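Local coordinates for uncharacterized protein AF_0924 (Archaeoglobus fulgidus, PDB 3DT5), which is of unknown function but is probably a membrane protein, of which this chain is the C-terminal domain, seen here with a bound calcium ion, at residues Y37-Q42 with A81-Y86. Residues are numbered along the deposited sequence; the frame is centred on the assembly and turned at random.
Sequences YVYTAQ and ANWTFY
Tyr39 turns one edge of its phenol ring toward the indole of Trp83. The two form an offset edge-to-face pair. The tyrosine ring and the six-membered ring of the indole have centroids 5.7 Å apart, and their planes meet at 71°. Tyr39 CE1 makes the closest approach, 3.6 Å from Trp83 CH2, which lies near the plane of the tyrosine ring. Tyr39 CD1 follows at 3.9 Å from the same CH2. Only the far rim of the indole, CZ2, CH2 and CZ3, is touched. Tyr39 CG stands anti to the backbone N (chi1 170°), which carries the ring out from the loop toward the strand.

The indole has further partners. Its NE1 is held by a hydrogen bond to Ala33 O, Lys76 makes a cation-pi contact, and Phe70 meets it edge to face. With an alanine here, the Tyr39 edge is likely to lose its aromatic partner and Ala33 O its indole donor.

A second touch lies at Tyr37 and Ala81, where the CA atoms come within 5.5 Å. The methyl CB of Ala81 lies obliquely to the Tyr37 ring. It is 3.3 Å from Tyr37 CD1, a tight approach, and 3.6 Å from Tyr37 CE1. No hydrogen bond crosses between the segments.

Beyond Tyr39 the loop turns into helix 43-52. Thr40 OG1 accepts from Gln42 N at 2.9 Å, a capping bond.

Trp83 is buried, while both tyrosines are exposed. It packs on Glu44 of helix 43-52, a calcium-site residue with Lys71, Ala74 and Asp75; the ion lies about 6 Å from the Trp83 side chain. This is aromatic packing of an interhelical loop against strand 83-85, the middle strand of a small mixed sheet, and Ala81 just before it, in a mainly helical domain.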
# COMPACT_ATOMS: atom_id res chain seq x y z
N TYR A 37 -11.66 0.81 -5.37
CA TYR A 37 -12.72 1.75 -4.97
C TYR A 37 -13.33 1.51 -3.58
O TYR A 37 -14.08 2.36 -3.06
CB TYR A 37 -13.83 1.75 -6.01
CG TYR A 37 -13.42 2.37 -7.31
CD1 TYR A 37 -12.28 3.15 -7.40
CD2 TYR A 37 -14.20 2.21 -8.46
CE1 TYR A 37 -11.89 3.74 -8.59
CE2 TYR A 37 -13.83 2.81 -9.67
CZ TYR A 37 -12.67 3.58 -9.70
OH TYR A 37 -12.26 4.15 -10.87
N VAL A 38 -13.00 0.39 -2.97
CA VAL A 38 -13.46 0.04 -1.62
C VAL A 38 -13.06 1.08 -0.57
O VAL A 38 -11.91 1.50 -0.50
CB VAL A 38 -12.92 -1.35 -1.22
CG1 VAL A 38 -13.25 -1.66 0.24
CG2 VAL A 38 -13.53 -2.44 -2.16
N TYR A 39 -14.01 1.52 0.23
CA TYR A 39 -13.77 2.57 1.20
C TYR A 39 -14.88 2.44 2.20
O TYR A 39 -16.04 2.24 1.80
CB TYR A 39 -13.82 3.98 0.56
CG TYR A 39 -13.80 5.05 1.63
CD1 TYR A 39 -12.58 5.48 2.19
CD2 TYR A 39 -14.99 5.58 2.14
CE1 TYR A 39 -12.56 6.45 3.24
CE2 TYR A 39 -14.98 6.53 3.20
CZ TYR A 39 -13.76 6.97 3.72
OH TYR A 39 -13.73 7.89 4.76
N THR A 40 -14.54 2.52 3.49
CA THR A 40 -15.51 2.38 4.59
C THR A 40 -15.15 3.40 5.62
O THR A 40 -14.11 4.05 5.49
CB THR A 40 -15.40 1.00 5.28
OG1 THR A 40 -14.12 0.90 5.95
CG2 THR A 40 -15.53 -0.09 4.24
N ALA A 41 -15.97 3.53 6.66
CA ALA A 41 -15.64 4.44 7.74
C ALA A 41 -14.39 3.97 8.51
O ALA A 41 -13.91 4.67 9.42
CB ALA A 41 -16.83 4.54 8.71
N GLN A 42 -13.90 2.77 8.21
CA GLN A 42 -12.75 2.21 8.93
C GLN A 42 -11.46 2.26 8.10
O GLN A 42 -10.39 1.95 8.63
CB GLN A 42 -13.05 0.77 9.34
CG GLN A 42 -14.00 0.67 10.53
CD GLN A 42 -15.43 0.92 10.11
OE1 GLN A 42 -15.92 0.36 9.13
NE2 GLN A 42 -16.10 1.79 10.85
N ALA A 81 -13.55 8.33 -5.35
CA ALA A 81 -12.63 7.28 -4.95
C ALA A 81 -11.23 7.83 -4.66
O ALA A 81 -10.36 7.08 -4.19
CB ALA A 81 -12.57 6.16 -6.06
N ASN A 82 -10.98 9.11 -4.95
CA ASN A 82 -9.62 9.63 -4.76
C ASN A 82 -9.43 10.07 -3.34
O ASN A 82 -10.35 10.61 -2.73
CB ASN A 82 -9.32 10.84 -5.64
CG ASN A 82 -9.24 10.47 -7.11
OD1 ASN A 82 -8.79 9.37 -7.49
ND2 ASN A 82 -9.77 11.35 -7.96
N TRP A 83 -8.21 9.83 -2.83
CA TRP A 83 -7.77 10.42 -1.58
C TRP A 83 -7.32 11.85 -1.91
O TRP A 83 -6.46 12.05 -2.76
CB TRP A 83 -6.60 9.63 -0.98
CG TRP A 83 -6.98 8.28 -0.45
CD1 TRP A 83 -6.71 7.05 -1.05
CD2 TRP A 83 -7.70 8.01 0.74
NE1 TRP A 83 -7.22 6.03 -0.26
CE2 TRP A 83 -7.80 6.59 0.86
CE3 TRP A 83 -8.23 8.83 1.77
CZ2 TRP A 83 -8.48 5.97 1.93
CZ3 TRP A 83 -8.86 8.19 2.87
CH2 TRP A 83 -8.97 6.78 2.93
N THR A 84 -7.93 12.84 -1.26
CA THR A 84 -7.56 14.24 -1.48
C THR A 84 -6.57 14.59 -0.38
O THR A 84 -6.92 14.52 0.81
CB THR A 84 -8.78 15.19 -1.36
OG1 THR A 84 -9.64 14.95 -2.48
CG2 THR A 84 -8.33 16.69 -1.41
N PHE A 85 -5.36 14.96 -0.77
CA PHE A 85 -4.35 15.42 0.18
C PHE A 85 -4.44 16.93 0.33
O PHE A 85 -4.64 17.64 -0.67
CB PHE A 85 -2.94 15.05 -0.28
CG PHE A 85 -2.60 13.63 -0.03
CD1 PHE A 85 -2.98 12.63 -0.94
CD2 PHE A 85 -1.98 13.25 1.16
CE1 PHE A 85 -2.71 11.28 -0.70
CE2 PHE A 85 -1.69 11.90 1.40
CZ PHE A 85 -2.05 10.91 0.46
N TYR A 86 -4.27 17.42 1.54
CA TYR A 86 -4.32 18.88 1.76
C TYR A 86 -2.99 19.57 1.50
O TYR A 86 -2.99 20.71 1.13
CB TYR A 86 -4.89 19.23 3.12
CG TYR A 86 -6.30 18.68 3.26
CD1 TYR A 86 -7.34 19.18 2.47
CD2 TYR A 86 -6.57 17.60 4.13
CE1 TYR A 86 -8.60 18.65 2.55
CE2 TYR A 86 -7.82 17.08 4.22
CZ TYR A 86 -8.85 17.61 3.43
OH TYR A 86 -10.15 17.07 3.55